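Long-range contact in Rho-class glutathione S-transferase (Laternula elliptica, PDB 3QAV), which probably catalyses the transfer of glutathione to electrophilic substrates, as a shellfish-specific member of the cytosolic glutathione S-transferase superfamily: residues F181-V192 with Y212-I222. Sequence-based numbering, arbitrary orientation.
Sequences FTMADVFFFPMV and YYNMMMDRPTI
Tyr212 OH donates a short hydrogen bond of 2.5 Å to Asp185 OD2, which receives it on its anti lone pair. This oxygen also accepts from Val176 N. The other oxygen, Asp185 OD1, takes Thr182 N at 3.1 Å, so both oxygens of the buried carboxylate are used. Thr182 OG1 in turn accepts weakly from Ala184 N. Together, Thr182 and Asp185 form the capping box at the start of helix 183-197, an N-capping arrangement well known in the glutathione S-transferase fold. The phenol of Tyr212 thus ties helix 207-217 to this box. A phenylalanine at Tyr212 would probably leave Asp185 OD2 without one of its two donors and cut the polar tie between helix 207-217 and the capping box.

Next to this bond, the Tyr212 ring comes obliquely to the edge of Phe188, with CE2 of Tyr212 3.4 Å from CD2 of Phe188. Phe189 is a knob in a hole made by Tyr213, Met216, Met217 and Ile222. Its CG lies anti to the backbone N (chi1 176°), which carries the ring out between these four. Met216 CB touches Phe189 CD1 at 3.4 Å. Ile222 CG1 makes an off-centre CH-pi contact with the same ring, and Met217 SD sits at its edge, 3.8 Å from CZ of Phe189, a Met-aromatic contact.

At the other end, the Arg219 guanidinium lies flat on Phe181, planes 7° apart, with CZ 4.0 Å from the ring centroid. This cation-pi stack is backed by a salt bridge from Arg219 NE to Glu47.

The axes of segments 183-192 and 212-217 cross at -107° within the all-helical C-terminal domain. Trp165 of helix 148-172 stacks on Phe188, while Trp39 and Glu47 bring helix 36-47 of the N-terminal domain against the contact.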
ATOM      1  N   PHE A 181      -0.285 -19.372 -10.208  1.00 32.01           N
ATOM      2  CA  PHE A 181      -0.916 -18.659  -9.104  1.00 31.43           C
ATOM      3  C   PHE A 181       0.226 -18.161  -8.199  1.00 29.31           C
ATOM      4  O   PHE A 181       1.165 -18.905  -7.918  1.00 29.26           O
ATOM      5  CB  PHE A 181      -1.820 -19.626  -8.335  1.00 29.40           C
ATOM      6  CG  PHE A 181      -2.407 -19.049  -7.080  1.00 32.18           C
ATOM      7  CD1 PHE A 181      -3.655 -18.432  -7.100  1.00 32.45           C
ATOM      8  CD2 PHE A 181      -1.713 -19.132  -5.871  1.00 31.55           C
ATOM      9  CE1 PHE A 181      -4.211 -17.903  -5.928  1.00 34.40           C
ATOM     10  CE2 PHE A 181      -2.255 -18.607  -4.697  1.00 33.67           C
ATOM     11  CZ  PHE A 181      -3.509 -17.991  -4.724  1.00 34.84           C
ATOM     12  N   THR A 182       0.156 -16.907  -7.759  1.00 27.46           N
ATOM     13  CA  THR A 182       1.196 -16.340  -6.899  1.00 25.14           C
ATOM     14  C   THR A 182       0.592 -15.346  -5.917  1.00 25.08           C
ATOM     15  O   THR A 182      -0.613 -15.104  -5.935  1.00 23.63           O
ATOM     16  CB  THR A 182       2.271 -15.594  -7.721  1.00 24.76           C
ATOM     17  OG1 THR A 182       1.674 -14.463  -8.369  1.00 24.39           O
ATOM     18  CG2 THR A 182       2.874 -16.513  -8.778  1.00 24.44           C
ATOM     19  N   MET A 183       1.434 -14.762  -5.070  1.00 23.21           N
ATOM     20  CA  MET A 183       0.966 -13.790  -4.084  1.00 24.60           C
ATOM     21  C   MET A 183       0.183 -12.666  -4.760  1.00 23.21           C
ATOM     22  O   MET A 183      -0.728 -12.110  -4.166  1.00 24.12           O
ATOM     23  CB  MET A 183       2.147 -13.188  -3.307  1.00 22.15           C
ATOM     24  CG  MET A 183       1.723 -12.322  -2.121  1.00 23.66           C
ATOM     25  SD  MET A 183       0.860 -13.265  -0.836  1.00 26.65           S
ATOM     26  CE  MET A 183       2.237 -14.023   0.016  1.00 19.73           C
ATOM     27  N   ALA A 184       0.540 -12.339  -6.000  1.00 23.41           N
ATOM     28  CA  ALA A 184      -0.144 -11.277  -6.735  1.00 24.52           C
ATOM     29  C   ALA A 184      -1.639 -11.555  -6.891  1.00 24.48           C
ATOM     30  O   ALA A 184      -2.459 -10.634  -6.816  1.00 24.22           O
ATOM     31  CB  ALA A 184       0.488 -11.090  -8.109  1.00 24.26           C
ATOM     32  N   ASP A 185      -1.995 -12.820  -7.113  1.00 24.12           N
ATOM     33  CA  ASP A 185      -3.402 -13.177  -7.265  1.00 23.70           C
ATOM     34  C   ASP A 185      -4.146 -13.075  -5.938  1.00 23.35           C
ATOM     35  O   ASP A 185      -5.355 -12.844  -5.903  1.00 24.81           O
ATOM     36  CB  ASP A 185      -3.528 -14.582  -7.840  1.00 23.13           C
ATOM     37  CG  ASP A 185      -2.956 -14.674  -9.235  1.00 25.35           C
ATOM     38  OD1 ASP A 185      -1.829 -15.195  -9.388  1.00 22.88           O
ATOM     39  OD2 ASP A 185      -3.634 -14.198 -10.175  1.00 23.80           O
ATOM     40  N   VAL A 186      -3.413 -13.243  -4.849  1.00 21.74           N
ATOM     41  CA  VAL A 186      -3.993 -13.151  -3.516  1.00 23.58           C
ATOM     42  C   VAL A 186      -4.466 -11.710  -3.300  1.00 22.83           C
ATOM     43  O   VAL A 186      -5.508 -11.461  -2.685  1.00 22.89           O
ATOM     44  CB  VAL A 186      -2.935 -13.496  -2.440  1.00 24.27           C
ATOM     45  CG1 VAL A 186      -3.406 -13.038  -1.080  1.00 25.56           C
ATOM     46  CG2 VAL A 186      -2.662 -14.988  -2.441  1.00 24.16           C
ATOM     47  N   PHE A 187      -3.687 -10.765  -3.810  1.00 22.65           N
ATOM     48  CA  PHE A 187      -4.018  -9.353  -3.664  1.00 24.13           C
ATOM     49  C   PHE A 187      -5.058  -8.915  -4.681  1.00 22.84           C
ATOM     50  O   PHE A 187      -5.967  -8.152  -4.374  1.00 23.17           O
ATOM     51  CB  PHE A 187      -2.761  -8.486  -3.855  1.00 25.70           C
ATOM     52  CG  PHE A 187      -1.805  -8.510  -2.690  1.00 26.32           C
ATOM     53  CD1 PHE A 187      -1.339  -9.710  -2.171  1.00 26.22           C
ATOM     54  CD2 PHE A 187      -1.360  -7.318  -2.119  1.00 26.90           C
ATOM     55  CE1 PHE A 187      -0.443  -9.726  -1.098  1.00 26.52           C
ATOM     56  CE2 PHE A 187      -0.466  -7.323  -1.050  1.00 27.58           C
ATOM     57  CZ  PHE A 187      -0.008  -8.531  -0.540  1.00 28.48           C
ATOM     58  N   PHE A 188      -4.918  -9.413  -5.899  1.00 23.55           N
ATOM     59  CA  PHE A 188      -5.801  -9.013  -6.991  1.00 25.02           C
ATOM     60  C   PHE A 188      -7.230  -9.534  -6.964  1.00 25.95           C
ATOM     61  O   PHE A 188      -8.177  -8.759  -6.973  1.00 27.18           O
ATOM     62  CB  PHE A 188      -5.152  -9.405  -8.322  1.00 24.45           C
ATOM     63  CG  PHE A 188      -5.912  -8.942  -9.528  1.00 24.30           C
ATOM     64  CD1 PHE A 188      -6.147  -7.588  -9.742  1.00 23.88           C
ATOM     65  CD2 PHE A 188      -6.376  -9.859 -10.464  1.00 23.17           C
ATOM     66  CE1 PHE A 188      -6.834  -7.153 -10.872  1.00 23.69           C
ATOM     67  CE2 PHE A 188      -7.064  -9.431 -11.598  1.00 20.74           C
ATOM     68  CZ  PHE A 188      -7.292  -8.079 -11.800  1.00 23.09           C
ATOM     69  N   PHE A 189      -7.380 -10.851  -6.934  1.00 26.94           N
ATOM     70  CA  PHE A 189      -8.696 -11.470  -6.958  1.00 25.52           C
ATOM     71  C   PHE A 189      -9.745 -10.899  -6.005  1.00 26.16           C
ATOM     72  O   PHE A 189     -10.856 -10.581  -6.426  1.00 26.14           O
ATOM     73  CB  PHE A 189      -8.573 -12.970  -6.720  1.00 25.80           C
ATOM     74  CG  PHE A 189      -9.889 -13.660  -6.648  1.00 25.38           C
ATOM     75  CD1 PHE A 189     -10.611 -13.927  -7.806  1.00 25.23           C
ATOM     76  CD2 PHE A 189     -10.440 -13.994  -5.412  1.00 24.18           C
ATOM     77  CE1 PHE A 189     -11.866 -14.516  -7.732  1.00 25.06           C
ATOM     78  CE2 PHE A 189     -11.683 -14.576  -5.331  1.00 26.05           C
ATOM     79  CZ  PHE A 189     -12.402 -14.838  -6.492  1.00 25.55           C
ATOM     80  N   PRO A 190      -9.427 -10.789  -4.706  1.00 24.24           N
ATOM     81  CA  PRO A 190     -10.436 -10.239  -3.793  1.00 24.44           C
ATOM     82  C   PRO A 190     -11.037  -8.935  -4.313  1.00 24.71           C
ATOM     83  O   PRO A 190     -12.234  -8.671  -4.156  1.00 24.38           O
ATOM     84  CB  PRO A 190      -9.654 -10.045  -2.502  1.00 22.80           C
ATOM     85  CG  PRO A 190      -8.715 -11.225  -2.525  1.00 23.03           C
ATOM     86  CD  PRO A 190      -8.225 -11.220  -3.968  1.00 22.30           C
ATOM     87  N   MET A 191     -10.198  -8.116  -4.931  1.00 25.55           N
ATOM     88  CA  MET A 191     -10.663  -6.848  -5.459  1.00 28.58           C
ATOM     89  C   MET A 191     -11.597  -7.071  -6.639  1.00 27.82           C
ATOM     90  O   MET A 191     -12.579  -6.350  -6.805  1.00 25.74           O
ATOM     91  CB  MET A 191      -9.469  -5.979  -5.849  1.00 31.73           C
ATOM     92  CG  MET A 191      -8.655  -5.561  -4.631  1.00 36.02           C
ATOM     93  SD  MET A 191      -7.293  -4.479  -5.036  1.00 45.39           S
ATOM     94  CE  MET A 191      -8.026  -2.898  -4.736  1.00 42.78           C
ATOM     95  N   VAL A 192     -11.297  -8.078  -7.455  1.00 27.99           N
ATOM     96  CA  VAL A 192     -12.161  -8.386  -8.594  1.00 28.50           C
ATOM     97  C   VAL A 192     -13.488  -8.991  -8.103  1.00 28.20           C
ATOM     98  O   VAL A 192     -14.559  -8.640  -8.600  1.00 27.67           O
ATOM     99  CB  VAL A 192     -11.476  -9.355  -9.580  1.00 27.74           C
ATOM    100  CG1 VAL A 192     -12.434  -9.701 -10.723  1.00 29.60           C
ATOM    101  CG2 VAL A 192     -10.216  -8.706 -10.154  1.00 25.94           C
ATOM    102  N   TYR A 212     -10.700 -14.808 -15.860  1.00 32.39           N
ATOM    103  CA  TYR A 212      -9.833 -14.950 -14.693  1.00 30.29           C
ATOM    104  C   TYR A 212     -10.713 -15.156 -13.466  1.00 28.73           C
ATOM    105  O   TYR A 212     -10.473 -16.048 -12.660  1.00 27.38           O
ATOM    106  CB  TYR A 212      -8.980 -13.689 -14.511  1.00 30.00           C
ATOM    107  CG  TYR A 212      -8.177 -13.660 -13.219  1.00 30.84           C
ATOM    108  CD1 TYR A 212      -7.022 -14.427 -13.067  1.00 30.57           C
ATOM    109  CD2 TYR A 212      -8.585 -12.868 -12.144  1.00 29.47           C
ATOM    110  CE1 TYR A 212      -6.295 -14.402 -11.873  1.00 29.70           C
ATOM    111  CE2 TYR A 212      -7.874 -12.836 -10.954  1.00 26.24           C
ATOM    112  CZ  TYR A 212      -6.733 -13.598 -10.823  1.00 28.66           C
ATOM    113  OH  TYR A 212      -6.027 -13.550  -9.645  1.00 30.33           O
ATOM    114  N   TYR A 213     -11.744 -14.329 -13.344  1.00 28.69           N
ATOM    115  CA  TYR A 213     -12.670 -14.416 -12.226  1.00 31.17           C
ATOM    116  C   TYR A 213     -13.328 -15.793 -12.143  1.00 32.51           C
ATOM    117  O   TYR A 213     -13.406 -16.393 -11.073  1.00 31.50           O
ATOM    118  CB  TYR A 213     -13.758 -13.353 -12.359  1.00 29.03           C
ATOM    119  CG  TYR A 213     -14.822 -13.462 -11.295  1.00 31.59           C
ATOM    120  CD1 TYR A 213     -14.565 -13.068  -9.986  1.00 32.72           C
ATOM    121  CD2 TYR A 213     -16.081 -13.983 -11.590  1.00 32.50           C
ATOM    122  CE1 TYR A 213     -15.527 -13.187  -8.998  1.00 31.77           C
ATOM    123  CE2 TYR A 213     -17.056 -14.106 -10.603  1.00 33.72           C
ATOM    124  CZ  TYR A 213     -16.769 -13.705  -9.310  1.00 32.62           C
ATOM    125  OH  TYR A 213     -17.710 -13.827  -8.322  1.00 33.10           O
ATOM    126  N   ASN A 214     -13.815 -16.281 -13.278  1.00 33.63           N
ATOM    127  CA  ASN A 214     -14.462 -17.587 -13.320  1.00 35.88           C
ATOM    128  C   ASN A 214     -13.508 -18.696 -12.913  1.00 35.11           C
ATOM    129  O   ASN A 214     -13.868 -19.563 -12.124  1.00 35.52           O
ATOM    130  CB  ASN A 214     -15.009 -17.862 -14.723  1.00 36.72           C
ATOM    131  CG  ASN A 214     -16.306 -17.132 -14.988  1.00 38.60           C
ATOM    132  OD1 ASN A 214     -16.643 -16.839 -16.130  1.00 41.48           O
ATOM    133  ND2 ASN A 214     -17.049 -16.846 -13.929  1.00 38.75           N
ATOM    134  N   MET A 215     -12.295 -18.675 -13.453  1.00 34.32           N
ATOM    135  CA  MET A 215     -11.321 -19.702 -13.106  1.00 36.15           C
ATOM    136  C   MET A 215     -11.054 -19.690 -11.605  1.00 35.93           C
ATOM    137  O   MET A 215     -11.104 -20.728 -10.945  1.00 35.64           O
ATOM    138  CB  MET A 215      -9.995 -19.483 -13.838  1.00 37.18           C
ATOM    139  CG  MET A 215      -8.832 -20.220 -13.176  1.00 40.52           C
ATOM    140  SD  MET A 215      -7.231 -19.918 -13.923  1.00 44.88           S
ATOM    141  CE  MET A 215      -6.840 -18.283 -13.255  1.00 45.25           C
ATOM    142  N   MET A 216     -10.762 -18.505 -11.082  1.00 34.41           N
ATOM    143  CA  MET A 216     -10.465 -18.342  -9.665  1.00 32.87           C
ATOM    144  C   MET A 216     -11.635 -18.729  -8.764  1.00 30.20           C
ATOM    145  O   MET A 216     -11.431 -19.311  -7.699  1.00 29.03           O
ATOM    146  CB  MET A 216     -10.037 -16.898  -9.395  1.00 32.02           C
ATOM    147  CG  MET A 216      -8.685 -16.542  -9.988  1.00 31.22           C
ATOM    148  SD  MET A 216      -7.286 -17.328  -9.124  1.00 32.32           S
ATOM    149  CE  MET A 216      -6.906 -16.060  -7.892  1.00 32.48           C
ATOM    150  N   MET A 217     -12.853 -18.405  -9.189  1.00 31.38           N
ATOM    151  CA  MET A 217     -14.050 -18.743  -8.413  1.00 32.04           C
ATOM    152  C   MET A 217     -14.263 -20.246  -8.299  1.00 32.86           C
ATOM    153  O   MET A 217     -15.042 -20.703  -7.466  1.00 34.03           O
ATOM    154  CB  MET A 217     -15.293 -18.121  -9.040  1.00 32.54           C
ATOM    155  CG  MET A 217     -15.525 -16.688  -8.635  1.00 33.76           C
ATOM    156  SD  MET A 217     -15.819 -16.536  -6.869  1.00 34.21           S
ATOM    157  CE  MET A 217     -17.558 -17.026  -6.786  1.00 34.45           C
ATOM    158  N   ASP A 218     -13.584 -21.009  -9.149  1.00 30.98           N
ATOM    159  CA  ASP A 218     -13.696 -22.457  -9.116  1.00 33.42           C
ATOM    160  C   ASP A 218     -12.532 -23.076  -8.329  1.00 32.34           C
ATOM    161  O   ASP A 218     -12.520 -24.271  -8.059  1.00 31.29           O
ATOM    162  CB  ASP A 218     -13.754 -23.017 -10.545  1.00 36.58           C
ATOM    163  CG  ASP A 218     -15.112 -22.774 -11.218  1.00 42.02           C
ATOM    164  OD1 ASP A 218     -16.145 -23.165 -10.630  1.00 45.60           O
ATOM    165  OD2 ASP A 218     -15.155 -22.200 -12.333  1.00 44.18           O
ATOM    166  N   ARG A 219     -11.564 -22.253  -7.948  1.00 30.12           N
ATOM    167  CA  ARG A 219     -10.418 -22.720  -7.180  1.00 29.31           C
ATOM    168  C   ARG A 219     -10.898 -23.031  -5.757  1.00 30.75           C
ATOM    169  O   ARG A 219     -11.436 -22.167  -5.069  1.00 28.72           O
ATOM    170  CB  ARG A 219      -9.346 -21.629  -7.176  1.00 32.15           C
ATOM    171  CG  ARG A 219      -7.952 -22.091  -6.804  1.00 30.71           C
ATOM    172  CD  ARG A 219      -6.970 -20.916  -6.877  1.00 31.09           C
ATOM    173  NE  ARG A 219      -5.658 -21.290  -6.363  1.00 28.90           N
ATOM    174  CZ  ARG A 219      -4.740 -21.947  -7.058  1.00 29.40           C
ATOM    175  NH1 ARG A 219      -3.579 -22.251  -6.491  1.00 25.46           N
ATOM    176  NH2 ARG A 219      -4.973 -22.279  -8.323  1.00 27.92           N
ATOM    177  N   PRO A 220     -10.705 -24.279  -5.295  1.00 32.51           N
ATOM    178  CA  PRO A 220     -11.136 -24.691  -3.954  1.00 32.36           C
ATOM    179  C   PRO A 220     -10.838 -23.754  -2.780  1.00 32.49           C
ATOM    180  O   PRO A 220     -11.698 -23.561  -1.915  1.00 28.97           O
ATOM    181  CB  PRO A 220     -10.501 -26.077  -3.791  1.00 33.23           C
ATOM    182  CG  PRO A 220      -9.343 -26.056  -4.745  1.00 36.14           C
ATOM    183  CD  PRO A 220      -9.898 -25.335  -5.932  1.00 34.49           C
ATOM    184  N   THR A 221      -9.640 -23.170  -2.742  1.00 31.45           N
ATOM    185  CA  THR A 221      -9.280 -22.263  -1.654  1.00 30.90           C
ATOM    186  C   THR A 221     -10.121 -20.988  -1.662  1.00 31.47           C
ATOM    187  O   THR A 221     -10.391 -20.413  -0.604  1.00 31.14           O
ATOM    188  CB  THR A 221      -7.790 -21.859  -1.717  1.00 31.57           C
ATOM    189  OG1 THR A 221      -7.507 -21.262  -2.990  1.00 31.60           O
ATOM    190  CG2 THR A 221      -6.893 -23.074  -1.513  1.00 29.97           C
ATOM    191  N   ILE A 222     -10.514 -20.537  -2.851  1.00 30.44           N
ATOM    192  CA  ILE A 222     -11.333 -19.337  -2.970  1.00 31.57           C
ATOM    193  C   ILE A 222     -12.753 -19.695  -2.540  1.00 32.70           C
ATOM    194  O   ILE A 222     -13.403 -18.931  -1.830  1.00 32.92           O
ATOM    195  CB  ILE A 222     -11.369 -18.773  -4.433  1.00 32.53           C
ATOM    196  CG1 ILE A 222     -10.101 -17.961  -4.742  1.00 32.21           C
ATOM    197  CG2 ILE A 222     -12.558 -17.832  -4.605  1.00 32.64           C
ATOM    198  CD1 ILE A 222      -8.854 -18.782  -4.897  1.00 36.35           C
TER